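Local coordinates for protein 5'-nucleotidase SurE (Aquifex aeolicus, PDB 2WQK) that probably removes the phosphate group from nucleoside 5'-monophosphates with the help of one divalent metal cation per subunit, at residues Leu5-Asp10 against Asp71-Gly76; Phe13-Asn18 against Ile93-Asn98; Arg37-Val42 against Val64-Pro69. One frame throughout, in Å; residues are numbered along the deposited sequence.

Contact 1: Leu5-Asp10 against Asp71-Gly76; sequences LLVNDD and DCVHLG. With NA (sodium ion), chain D.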
ATOM      1  N   LEU A   5      24.566  -5.138  14.968  1.00 10.95           N
ATOM      2  CA  LEU A   5      23.133  -5.205  14.722  1.00 10.68           C
ATOM      3  C   LEU A   5      22.979  -4.914  13.217  1.00 10.92           C
ATOM      4  O   LEU A   5      23.319  -3.819  12.768  1.00 11.80           O
ATOM      5  CB  LEU A   5      22.392  -4.152  15.551  1.00 10.71           C
ATOM      6  CG  LEU A   5      20.878  -4.068  15.315  1.00 12.55           C
ATOM      7  CD1 LEU A   5      20.235  -5.397  15.515  1.00 14.28           C
ATOM      8  CD2 LEU A   5      20.238  -2.987  16.218  1.00 14.13           C
ATOM      9  N   LEU A   6      22.497  -5.905  12.477  1.00 10.53           N
ATOM     10  CA  LEU A   6      22.414  -5.860  11.023  1.00 10.66           C
ATOM     11  C   LEU A   6      20.961  -5.859  10.615  1.00 11.19           C
ATOM     12  O   LEU A   6      20.174  -6.745  10.991  1.00 11.61           O
ATOM     13  CB  LEU A   6      23.119  -7.099  10.438  1.00 10.94           C
ATOM     14  CG  LEU A   6      23.035  -7.307   8.921  1.00 11.52           C
ATOM     15  CD1 LEU A   6      23.552  -6.099   8.140  1.00 13.41           C
ATOM     16  CD2 LEU A   6      23.761  -8.583   8.480  1.00 12.40           C
ATOM     17  N   VAL A   7      20.598  -4.850   9.816  1.00 10.77           N
ATOM     18  CA  VAL A   7      19.235  -4.669   9.336  1.00 11.04           C
ATOM     19  C   VAL A   7      19.304  -4.486   7.824  1.00 10.22           C
ATOM     20  O   VAL A   7      20.383  -4.340   7.241  1.00 10.49           O
ATOM     21  CB  VAL A   7      18.557  -3.436   9.997  1.00 10.98           C
ATOM     22  CG1 VAL A   7      18.672  -3.546  11.520  1.00 12.00           C
ATOM     23  CG2 VAL A   7      19.151  -2.114   9.472  1.00 11.95           C
ATOM     24  N   ASN A   8      18.138  -4.476   7.186  1.00 10.75           N
ATOM     25  CA  ASN A   8      18.072  -4.065   5.790  1.00 10.63           C
ATOM     26  C   ASN A   8      16.660  -3.555   5.472  1.00 11.51           C
ATOM     27  O   ASN A   8      15.818  -3.444   6.375  1.00 12.64           O
ATOM     28  CB  ASN A   8      18.524  -5.148   4.808  1.00 11.33           C
ATOM     29  CG  ASN A   8      17.443  -6.206   4.531  1.00 12.97           C
ATOM     30  OD1 ASN A   8      16.467  -6.323   5.273  1.00 13.36           O
ATOM     31  ND2 ASN A   8      17.649  -7.019   3.476  1.00 13.00           N
ATOM     32  N   ASP A   9      16.448  -3.239   4.197  1.00 12.74           N
ATOM     33  CA  ASP A   9      15.140  -2.806   3.710  1.00 14.16           C
ATOM     34  C   ASP A   9      14.470  -3.798   2.752  1.00 14.41           C
ATOM     35  O   ASP A   9      13.313  -3.626   2.405  1.00 15.84           O
ATOM     36  CB  ASP A   9      15.293  -1.433   3.006  1.00 15.07           C
ATOM     37  CG  ASP A   9      14.021  -0.631   2.985  1.00 17.17           C
ATOM     38  OD1 ASP A   9      13.161  -0.752   3.870  1.00 18.72           O
ATOM     39  OD2 ASP A   9      13.896   0.134   2.022  1.00 19.85           O
ATOM     40  N   ASP A  10      15.225  -4.783   2.264  1.00 13.98           N
ATOM     41  CA  ASP A  10      14.759  -5.724   1.260  1.00 14.91           C
ATOM     42  C   ASP A  10      14.102  -6.959   1.846  1.00 15.70           C
ATOM     43  O   ASP A  10      13.442  -7.707   1.112  1.00 16.41           O
ATOM     44  CB  ASP A  10      15.927  -6.121   0.349  1.00 15.15           C
ATOM     45  CG  ASP A  10      16.561  -4.916  -0.357  1.00 16.40           C
ATOM     46  OD1 ASP A  10      15.765  -4.042  -0.847  1.00 18.62           O
ATOM     47  OD2 ASP A  10      17.816  -4.838  -0.438  1.00 18.04           O
ATOM     48  N   ASP A  71      12.334   0.688  12.588  1.00 12.55           N
ATOM     49  CA  ASP A  71      11.665  -0.182  13.586  1.00 11.77           C
ATOM     50  C   ASP A  71      12.663  -1.292  13.997  1.00 12.20           C
ATOM     51  O   ASP A  71      12.801  -1.635  15.173  1.00 13.37           O
ATOM     52  CB  ASP A  71      10.429  -0.842  13.029  1.00 13.14           C
ATOM     53  CG  ASP A  71       9.286   0.159  12.729  1.00 14.51           C
ATOM     54  OD1 ASP A  71       9.269   1.247  13.349  1.00 16.68           O
ATOM     55  OD2 ASP A  71       8.412  -0.202  11.896  1.00 15.71           O
ATOM     56  N   CYS A  72      13.312  -1.858  12.993  1.00 10.98           N
ATOM     57  CA  CYS A  72      14.231  -2.986  13.235  1.00 10.74           C
ATOM     58  C   CYS A  72      15.413  -2.558  14.134  1.00  9.97           C
ATOM     59  O   CYS A  72      15.844  -3.313  15.026  1.00 12.20           O
ATOM     60  CB  CYS A  72      14.731  -3.583  11.911  1.00 11.99           C
ATOM     61  SG  CYS A  72      13.491  -4.413  10.953  1.00 13.76           S
ATOM     62  N   VAL A  73      15.994  -1.389  13.844  1.00 10.24           N
ATOM     63  CA  VAL A  73      17.101  -0.886  14.648  1.00 10.28           C
ATOM     64  C   VAL A  73      16.661  -0.642  16.087  1.00 10.88           C
ATOM     65  O   VAL A  73      17.328  -1.046  17.040  1.00 13.08           O
ATOM     66  CB  VAL A  73      17.756   0.384  14.050  1.00 10.52           C
ATOM     67  CG1 VAL A  73      18.766   1.026  15.013  1.00 12.02           C
ATOM     68  CG2 VAL A  73      18.319   0.097  12.640  1.00 11.37           C
ATOM     69  N   HIS A  74      15.505   0.005  16.231  1.00 11.73           N
ATOM     70  CA  HIS A  74      15.042   0.338  17.558  1.00 12.41           C
ATOM     71  C   HIS A  74      14.626  -0.894  18.376  1.00 13.39           C
ATOM     72  O   HIS A  74      14.983  -0.992  19.596  1.00 14.17           O
ATOM     73  CB  HIS A  74      13.939   1.411  17.498  1.00 12.89           C
ATOM     74  CG  HIS A  74      14.476   2.775  17.157  1.00 14.26           C
ATOM     75  ND1 HIS A  74      14.472   3.821  18.053  1.00 16.60           N
ATOM     76  CD2 HIS A  74      15.041   3.260  16.027  1.00 14.93           C
ATOM     77  CE1 HIS A  74      15.037   4.883  17.493  1.00 17.84           C
ATOM     78  NE2 HIS A  74      15.385   4.575  16.259  1.00 15.62           N
ATOM     79  N   LEU A  75      13.911  -1.822  17.743  1.00 12.68           N
ATOM     80  CA  LEU A  75      13.543  -3.071  18.453  1.00 13.92           C
ATOM     81  C   LEU A  75      14.805  -3.921  18.682  1.00 13.84           C
ATOM     82  O   LEU A  75      14.934  -4.601  19.713  1.00 15.26           O
ATOM     83  CB  LEU A  75      12.484  -3.870  17.696  1.00 14.27           C
ATOM     84  CG  LEU A  75      11.071  -3.250  17.688  1.00 16.04           C
ATOM     85  CD1 LEU A  75      10.138  -4.054  16.807  1.00 19.14           C
ATOM     86  CD2 LEU A  75      10.475  -3.103  19.115  1.00 17.40           C
ATOM     87  N   GLY A  76      15.700  -3.939  17.711  1.00 13.32           N
ATOM     88  CA  GLY A  76      16.962  -4.682  17.897  1.00 13.50           C
ATOM     89  C   GLY A  76      17.741  -4.199  19.104  1.00 14.09           C
ATOM     90  O   GLY A  76      18.235  -4.980  19.938  1.00 15.50           O
TER
HETATM   91 NA    NA D 254      16.061  -1.748  -1.204  1.00 16.70          NA
HETATM   92  O   HOH W   1      16.276  -1.808  -3.642  1.00 26.37           O

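Contact 2: Phe13-Asn18 against Ile93-Asn98; sequences FSPGIN and INEGPN. With NA (sodium ion), chain D; SO4 (sulfate ion), chain C.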
ATOM      1  N   PHE A  13      15.258 -12.332   4.071  1.00 15.59           N
ATOM      2  CA  PHE A  13      15.590 -13.436   3.134  1.00 16.59           C
ATOM      3  C   PHE A  13      16.462 -13.000   1.935  1.00 15.99           C
ATOM      4  O   PHE A  13      16.862 -13.821   1.087  1.00 18.47           O
ATOM      5  CB  PHE A  13      14.274 -14.059   2.606  1.00 18.25           C
ATOM      6  CG  PHE A  13      13.319 -13.031   2.101  1.00 18.33           C
ATOM      7  CD1 PHE A  13      13.493 -12.492   0.852  1.00 20.22           C
ATOM      8  CD2 PHE A  13      12.301 -12.532   2.914  1.00 19.56           C
ATOM      9  CE1 PHE A  13      12.635 -11.456   0.394  1.00 21.76           C
ATOM     10  CE2 PHE A  13      11.470 -11.522   2.474  1.00 21.35           C
ATOM     11  CZ  PHE A  13      11.633 -10.995   1.220  1.00 22.17           C
ATOM     12  N   SER A  14      16.752 -11.696   1.836  1.00 15.19           N
ATOM     13  CA  SER A  14      17.407 -11.201   0.650  0.50 14.83           C
ATOM     14  C   SER A  14      18.855 -11.694   0.589  1.00 14.68           C
ATOM     15  O   SER A  14      19.507 -11.884   1.633  1.00 15.29           O
ATOM     16  CB  SER A  14      17.382  -9.670   0.616  0.50 14.43           C
ATOM     17  OG  SER A  14      18.396  -9.120   1.433  0.50 14.62           O
ATOM     18  N   PRO A  15      19.358 -11.922  -0.626  1.00 15.91           N
ATOM     19  CA  PRO A  15      20.749 -12.382  -0.731  1.00 15.76           C
ATOM     20  C   PRO A  15      21.779 -11.364  -0.175  1.00 14.53           C
ATOM     21  O   PRO A  15      22.851 -11.721   0.284  1.00 15.96           O
ATOM     22  CB  PRO A  15      20.950 -12.571  -2.233  1.00 16.45           C
ATOM     23  CG  PRO A  15      19.886 -11.726  -2.860  1.00 18.37           C
ATOM     24  CD  PRO A  15      18.709 -11.814  -1.949  1.00 16.82           C
ATOM     25  N   GLY A  16      21.455 -10.069  -0.203  1.00 14.58           N
ATOM     26  CA  GLY A  16      22.394  -9.055   0.247  1.00 13.33           C
ATOM     27  C   GLY A  16      22.616  -9.099   1.754  1.00 12.77           C
ATOM     28  O   GLY A  16      23.742  -8.949   2.201  1.00 14.11           O
ATOM     29  N   ILE A  17      21.546  -9.221   2.529  1.00 12.76           N
ATOM     30  CA  ILE A  17      21.677  -9.231   3.992  1.00 12.26           C
ATOM     31  C   ILE A  17      22.332 -10.547   4.418  1.00 13.62           C
ATOM     32  O   ILE A  17      23.154 -10.577   5.322  1.00 14.21           O
ATOM     33  CB  ILE A  17      20.353  -8.960   4.754  1.00 11.81           C
ATOM     34  CG1 ILE A  17      20.654  -8.593   6.186  1.00 12.59           C
ATOM     35  CG2 ILE A  17      19.318 -10.059   4.593  1.00 12.60           C
ATOM     36  CD1 ILE A  17      19.481  -8.260   7.036  1.00 12.23           C
ATOM     37  N   ASN A  18      21.963 -11.619   3.732  1.00 13.29           N
ATOM     38  CA  ASN A  18      22.521 -12.930   4.125  1.00 14.04           C
ATOM     39  C   ASN A  18      24.008 -13.029   3.773  1.00 13.60           C
ATOM     40  O   ASN A  18      24.801 -13.562   4.570  1.00 14.66           O
ATOM     41  CB  ASN A  18      21.684 -14.031   3.562  1.00 14.64           C
ATOM     42  CG  ASN A  18      20.409 -14.201   4.339  1.00 16.47           C
ATOM     43  OD1 ASN A  18      20.423 -14.771   5.452  1.00 18.47           O
ATOM     44  ND2 ASN A  18      19.290 -13.630   3.814  1.00 16.02           N
ATOM     45  N   ILE A  93      23.280  -5.673   2.631  1.00 12.04           N
ATOM     46  CA  ILE A  93      23.621  -4.950   1.428  1.00 12.36           C
ATOM     47  C   ILE A  93      22.408  -4.755   0.581  1.00 11.56           C
ATOM     48  O   ILE A  93      21.722  -5.705   0.218  1.00 12.82           O
ATOM     49  CB  ILE A  93      24.635  -5.749   0.565  1.00 12.41           C
ATOM     50  CG1 ILE A  93      25.905  -6.048   1.365  1.00 13.26           C
ATOM     51  CG2 ILE A  93      24.945  -4.991  -0.752  1.00 13.52           C
ATOM     52  CD1 ILE A  93      26.658  -7.327   0.901  1.00 14.42           C
ATOM     53  N   ASN A  94      22.107  -3.488   0.272  1.00 11.57           N
ATOM     54  CA  ASN A  94      20.947  -3.193  -0.540  1.00 12.50           C
ATOM     55  C   ASN A  94      21.036  -3.750  -1.945  1.00 13.61           C
ATOM     56  O   ASN A  94      22.087  -3.738  -2.534  1.00 14.11           O
ATOM     57  CB  ASN A  94      20.700  -1.672  -0.653  1.00 12.55           C
ATOM     58  CG  ASN A  94      19.273  -1.347  -1.137  1.00 13.15           C
ATOM     59  OD1 ASN A  94      18.296  -1.850  -0.581  1.00 13.80           O
ATOM     60  ND2 ASN A  94      19.168  -0.496  -2.188  1.00 14.64           N
ATOM     61  N   GLU A  95      19.882  -4.167  -2.448  1.00 15.40           N
ATOM     62  CA  GLU A  95      19.745  -4.603  -3.819  0.70 17.17           C
ATOM     63  C   GLU A  95      19.541  -3.337  -4.664  1.00 18.32           C
ATOM     64  O   GLU A  95      18.398  -2.954  -5.004  1.00 21.80           O
ATOM     65  CB  GLU A  95      18.541  -5.529  -3.966  0.70 17.87           C
ATOM     66  CG  GLU A  95      18.547  -6.771  -3.122  0.70 20.98           C
ATOM     67  CD  GLU A  95      17.204  -7.502  -3.186  0.70 25.11           C
ATOM     68  OE1 GLU A  95      16.166  -6.872  -3.570  0.70 29.47           O
ATOM     69  OE2 GLU A  95      17.192  -8.703  -2.867  0.70 24.75           O
ATOM     70  N   GLY A  96      20.622  -2.645  -4.918  1.00 16.77           N
ATOM     71  CA  GLY A  96      20.664  -1.491  -5.789  1.00 15.74           C
ATOM     72  C   GLY A  96      21.362  -0.358  -5.068  1.00 14.70           C
ATOM     73  O   GLY A  96      21.559  -0.409  -3.844  1.00 14.10           O
ATOM     74  N   PRO A  97      21.797   0.654  -5.818  1.00 14.99           N
ATOM     75  CA  PRO A  97      22.571   1.742  -5.237  1.00 14.43           C
ATOM     76  C   PRO A  97      21.773   2.749  -4.430  1.00 13.67           C
ATOM     77  O   PRO A  97      20.549   2.864  -4.601  1.00 14.18           O
ATOM     78  CB  PRO A  97      23.190   2.431  -6.448  1.00 15.58           C
ATOM     79  CG  PRO A  97      22.197   2.171  -7.519  1.00 14.95           C
ATOM     80  CD  PRO A  97      21.570   0.814  -7.259  1.00 15.32           C
ATOM     81  N   ASN A  98      22.490   3.479  -3.575  1.00 12.25           N
ATOM     82  CA  ASN A  98      21.949   4.646  -2.882  1.00 12.43           C
ATOM     83  C   ASN A  98      22.963   5.779  -2.950  1.00 11.44           C
ATOM     84  O   ASN A  98      23.859   5.908  -2.091  1.00 12.23           O
ATOM     85  CB  ASN A  98      21.601   4.254  -1.461  1.00 11.94           C
ATOM     86  CG  ASN A  98      20.311   3.463  -1.406  1.00 12.31           C
ATOM     87  OD1 ASN A  98      19.236   3.975  -1.775  1.00 14.64           O
ATOM     88  ND2 ASN A  98      20.397   2.194  -0.972  1.00 12.99           N
TER
HETATM   89 NA    NA D 254      16.061  -1.748  -1.204  1.00 16.70          NA
HETATM   90  S   SO4 C 252      16.311   1.225  -0.310  1.00 15.81           S
HETATM   91  O1  SO4 C 252      16.484   0.872  -1.718  1.00 19.01           O
HETATM   92  O2  SO4 C 252      15.839  -0.009   0.396  1.00 17.97           O
HETATM   93  O3  SO4 C 252      17.548   1.590   0.281  1.00 12.87           O
HETATM   94  O4  SO4 C 252      15.299   2.313  -0.126  1.00 16.67           O
HETATM   95  O   HOH W   2      19.310  -6.663   1.003  1.00 21.37           O
HETATM   96  O   HOH W   1      16.276  -1.808  -3.642  1.00 26.37           O

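Contact 3: Arg37-Val42 against Val64-Pro69; sequences RNLSGV and VIDGTP. With NA (sodium ion), chain D.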
ATOM      1  N   ARG A  37       9.551  -8.383   4.409  1.00 16.65           N
ATOM      2  CA  ARG A  37       9.146  -8.063   3.036  1.00 17.98           C
ATOM      3  C   ARG A  37      10.001  -6.903   2.561  1.00 17.23           C
ATOM      4  O   ARG A  37      10.648  -6.205   3.331  1.00 17.68           O
ATOM      5  CB  ARG A  37       7.671  -7.667   2.928  1.00 18.60           C
ATOM      6  CG  ARG A  37       7.315  -6.361   3.616  1.00 19.89           C
ATOM      7  CD  ARG A  37       5.812  -6.232   3.929  1.00 23.19           C
ATOM      8  NE  ARG A  37       5.370  -7.186   4.951  1.00 23.74           N
ATOM      9  CZ  ARG A  37       4.105  -7.413   5.296  1.00 26.68           C
ATOM     10  NH1 ARG A  37       3.106  -6.789   4.676  1.00 28.47           N
ATOM     11  NH2 ARG A  37       3.840  -8.278   6.249  1.00 27.21           N
ATOM     12  N   ASN A  38       9.993  -6.677   1.263  1.00 18.14           N
ATOM     13  CA  ASN A  38      10.744  -5.591   0.688  1.00 17.48           C
ATOM     14  C   ASN A  38       9.980  -4.282   0.854  1.00 18.15           C
ATOM     15  O   ASN A  38       8.861  -4.126   0.309  1.00 19.27           O
ATOM     16  CB  ASN A  38      10.976  -5.861  -0.797  1.00 18.14           C
ATOM     17  CG  ASN A  38      12.017  -4.986  -1.381  1.00 19.12           C
ATOM     18  OD1 ASN A  38      12.029  -3.804  -1.117  1.00 19.79           O
ATOM     19  ND2 ASN A  38      12.954  -5.573  -2.164  1.00 23.74           N
ATOM     20  N   LEU A  39      10.593  -3.336   1.552  1.00 17.51           N
ATOM     21  CA  LEU A  39       9.948  -2.021   1.840  1.00 18.89           C
ATOM     22  C   LEU A  39      10.565  -0.860   1.071  1.00 18.90           C
ATOM     23  O   LEU A  39      10.330   0.328   1.389  1.00 19.27           O
ATOM     24  CB  LEU A  39       9.946  -1.702   3.337  1.00 19.64           C
ATOM     25  CG  LEU A  39       9.139  -2.675   4.198  1.00 20.34           C
ATOM     26  CD1 LEU A  39       9.395  -2.419   5.713  1.00 21.06           C
ATOM     27  CD2 LEU A  39       7.625  -2.680   3.912  1.00 23.02           C
ATOM     28  N   SER A  40      11.326  -1.174   0.041  1.00 19.74           N
ATOM     29  CA  SER A  40      12.041  -0.158  -0.715  1.00 20.95           C
ATOM     30  C   SER A  40      11.103   0.949  -1.253  1.00 21.80           C
ATOM     31  O   SER A  40      11.431   2.118  -1.248  1.00 23.37           O
ATOM     32  CB  SER A  40      12.764  -0.839  -1.879  1.00 21.25           C
ATOM     33  OG  SER A  40      13.698  -1.804  -1.365  1.00 21.37           O
ATOM     34  N   GLY A  41       9.934   0.544  -1.693  1.00 21.75           N
ATOM     35  CA  GLY A  41       9.048   1.477  -2.408  1.00 21.82           C
ATOM     36  C   GLY A  41       8.112   2.293  -1.531  1.00 20.95           C
ATOM     37  O   GLY A  41       7.282   3.074  -2.069  1.00 22.73           O
ATOM     38  N   VAL A  42       8.163   2.080  -0.228  1.00 19.33           N
ATOM     39  CA  VAL A  42       7.153   2.567   0.684  1.00 18.32           C
ATOM     40  C   VAL A  42       7.757   3.402   1.798  1.00 16.32           C
ATOM     41  O   VAL A  42       8.858   3.885   1.668  1.00 17.30           O
ATOM     42  CB  VAL A  42       6.222   1.460   1.158  1.00 19.59           C
ATOM     43  CG1 VAL A  42       5.517   0.806  -0.082  1.00 20.90           C
ATOM     44  CG2 VAL A  42       6.932   0.426   2.040  1.00 17.88           C
ATOM     45  N   VAL A  64      10.890  -8.457  11.810  1.00 13.43           N
ATOM     46  CA  VAL A  64       9.819  -7.593  12.261  1.00 14.44           C
ATOM     47  C   VAL A  64       8.780  -7.532  11.113  1.00 14.67           C
ATOM     48  O   VAL A  64       9.077  -7.117   9.985  1.00 15.45           O
ATOM     49  CB  VAL A  64      10.295  -6.152  12.639  1.00 14.65           C
ATOM     50  CG1 VAL A  64       9.098  -5.334  13.157  1.00 16.03           C
ATOM     51  CG2 VAL A  64      11.404  -6.169  13.691  1.00 16.08           C
ATOM     52  N   ILE A  65       7.579  -8.009  11.407  1.00 15.99           N
ATOM     53  CA  ILE A  65       6.539  -8.129  10.403  1.00 17.18           C
ATOM     54  C   ILE A  65       6.038  -6.728   9.995  1.00 17.12           C
ATOM     55  O   ILE A  65       5.556  -5.972  10.815  1.00 17.74           O
ATOM     56  CB  ILE A  65       5.364  -9.006  10.914  1.00 17.59           C
ATOM     57  CG1 ILE A  65       5.904 -10.386  11.366  1.00 20.82           C
ATOM     58  CG2 ILE A  65       4.324  -9.155   9.803  1.00 19.25           C
ATOM     59  CD1 ILE A  65       6.635 -11.123  10.305  1.00 24.79           C
ATOM     60  N   ASP A  66       6.272  -6.392   8.730  1.00 17.12           N
ATOM     61  CA  ASP A  66       5.999  -5.059   8.194  1.00 18.46           C
ATOM     62  C   ASP A  66       6.759  -3.950   8.965  1.00 18.01           C
ATOM     63  O   ASP A  66       6.336  -2.788   9.017  1.00 20.13           O
ATOM     64  CB  ASP A  66       4.487  -4.795   8.144  1.00 20.12           C
ATOM     65  CG  ASP A  66       4.143  -3.673   7.204  1.00 22.66           C
ATOM     66  OD1 ASP A  66       4.905  -3.450   6.245  1.00 23.59           O
ATOM     67  OD2 ASP A  66       3.135  -2.975   7.459  1.00 28.97           O
ATOM     68  N   GLY A  67       7.936  -4.288   9.510  1.00 16.36           N
ATOM     69  CA  GLY A  67       8.766  -3.344  10.268  1.00 15.85           C
ATOM     70  C   GLY A  67       9.719  -2.610   9.352  1.00 15.21           C
ATOM     71  O   GLY A  67      10.425  -3.224   8.559  1.00 16.43           O
ATOM     72  N   THR A  68       9.745  -1.285   9.433  1.00 13.30           N
ATOM     73  CA  THR A  68      10.738  -0.499   8.654  1.00 12.60           C
ATOM     74  C   THR A  68      12.159  -0.743   9.214  1.00 12.58           C
ATOM     75  O   THR A  68      12.304  -1.224  10.362  1.00 12.96           O
ATOM     76  CB  THR A  68      10.457   0.991   8.751  1.00 13.61           C
ATOM     77  OG1 THR A  68      10.518   1.390  10.127  1.00 13.92           O
ATOM     78  CG2 THR A  68       9.046   1.321   8.120  1.00 14.88           C
ATOM     79  N   PRO A  69      13.193  -0.394   8.428  1.00 13.42           N
ATOM     80  CA  PRO A  69      14.562  -0.478   8.999  1.00 12.96           C
ATOM     81  C   PRO A  69      14.706   0.250  10.332  1.00 12.53           C
ATOM     82  O   PRO A  69      15.337  -0.272  11.267  1.00 13.58           O
ATOM     83  CB  PRO A  69      15.460   0.131   7.931  1.00 13.24           C
ATOM     84  CG  PRO A  69      14.660  -0.129   6.616  1.00 14.78           C
ATOM     85  CD  PRO A  69      13.210  -0.030   6.995  1.00 14.56           C
TER
HETATM   86 NA    NA D 254      16.061  -1.748  -1.204  1.00 16.70          NA
HETATM   87  O   HOH W   1      16.276  -1.808  -3.642  1.00 26.37           O

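Contact 1: Leu5-Asp10 against Asp71-Gly76
Leu-5 and Val-7 of strand 5-7 face Gly-76 and Cys-72 of helix 71-76, whose axis runs nearly antiparallel to the strand (157° between N-to-C directions) at a closest approach of 8.7 Å. This is the helix-on-sheet layer of a Rossmann-like alpha/beta fold, and the contact is made by apolar side chains, one of which rests on a helix carbonyl. The CA atoms of Val-7 and Cys-72 lie 6.6 Å apart.

Val-7 lays CG1 against two helix residues, 3.8 Å from CG2 of Val-73 and 4.0 Å from CB of Cys-72, and its CG2 also meets Val-73 CG2; the Val-7 and Val-73 side chains cross at about a right angle. Leu-5 works differently. Its CG, anti to the backbone N (chi1 177°), is directed at the helix. Of the two methyls beyond it, CD2 reaches the helix backbone and stops 3.6 Å from O of Val-73. Next to it Gly-76 lets the helix come close: a beta carbon there would stand only 2.8 Å from Leu-5 CD1. Past the strand the chain continues as the loop that carries Asp-10, whose OD1 binds the sodium ion at 2.3 Å.

Strand 3-7 is hydrogen-bonded on its two flanks to strands 29-35 and 88-94. Leu-6 points to the other face of the sheet, where it meets Ile-17 and Leu-20 of helix 15-24, so the strand is sandwiched between two helices. Helix 69-80 in turn reaches outward through His-74, hydrogen-bonded to Glu-114 and to Glu-187 of the second subunit.

Contact 2: Phe13-Asn18 against Ile93-Asn98
Gly-16 and Ile-93 meet backbone to backbone, where the start of helix 15-24 abuts the end of strand 88-94. The polar link is a weak hydrogen bond from Ile-93 N to Gly-16 O, 3.3 Å long, backed by a CA-H...O contact from Gly-16 CA to Ile-93 O. Lacking a side chain, Gly-16 can come this near. Ser-14 holds the N-cap position of the helix, its OG accepting a weak bond from Ile-17 N. Water 2 also joins Ser-14 OG to Ile-93 O, though this rests on one of two conformers and is doubtful.

In van der Waals contact, Ile-93 CD1 lies 3.6 Å from Gly-16 O.

Ligand bonds occupy the far end. Asn-94 has CG anti to its backbone N (chi1 -163°), and OD1 binds the sodium ion at 2.3 Å while ND2 donates to Gly-96 O. Asn-98 ND2 donates to sulfate O3 at 3.2 Å. A leucine in place of Asn-98 would probably leave sulfate O3 and Ser-126 OG each without this amide partner. The sulfate, probably from the crystallisation liquor, may mark where a substrate phosphate binds.

Helix 135-152 packs on the junction, Phe-135 touching both Pro-15 and Ile-93, while strand 122-128 pairs with Asn-94.

Contact 3: Arg37-Val42 against Val64-Pro69
Leu-39 pushes its CD1 against Gly-67, at the point where the metal-binding loop 37-42 meets a type II beta turn spanning Val-64 to Gly-67. Both belong to the loops at the C-terminal ends of parallel strands, where Rossmann-like folds usually place their active sites. The Leu-39 CG stands anti to the carbonyl carbon (chi1 -63°), and the fit beyond it is tight: CD1 of Leu-39 is 3.1 Å from Gly-67 O, a buried carbonyl oxygen with no polar partner in the model, and 3.8 Å from Thr-68 CA. The other methyl, CD2, lies 3.7 Å from Asp-66 OD1.

Arg-37 lies against the same turn at Asp-66 and Ile-65, near the surface. Its CG takes the crowded position between backbone N and carbonyl carbon (chi1 67°), and a bend at chi3 (68°) turns the chain beyond CD. The guanidinium lies with one face over Asp-66 CB, 3.9 Å from CZ to that atom. Asp-66 OD1 sits well out of the guanidinium plane, so the long salt bridge to it from Arg-37 NE, 4.0 Å, rests on charge alone, with no N-H aimed at the oxygen. Ile-65 CG2 touches NH2 obliquely.

Next along the chain, Asn-38 OD1 accepts twice, from Ser-40 N, which makes an Asx turn, and from Ser-40 OG. The hydroxyl bond, 2.6 Å between Ser-40 OG and Asn-38 OD1, lies in the amide plane on a lone pair, and the same OG binds the sodium ion at 2.4 Å.

The three contacts converge on one sodium ion, to which contact 1 brings Asp-10, contact 2 Asn-94 and contact 3 Ser-40; water 1 and two sulfate oxygens complete the site. The same three residues, with Asp-9, are predicted to hold the enzyme's divalent cation. Polar links tie the loops together: Glu-95 N lies 3.0 Å from Asp-10 OD2, probably a hydrogen bond between contacts 1 and 2, and Leu-39 N lies 2.9 Å from Asp-9 O between contacts 1 and 3. The centres of contacts 1 and 3 are about 10 Å apart. The loop after strand 3-7, the end of strand 88-94 and the loop after strand 29-35 each supply one ligand to the ion.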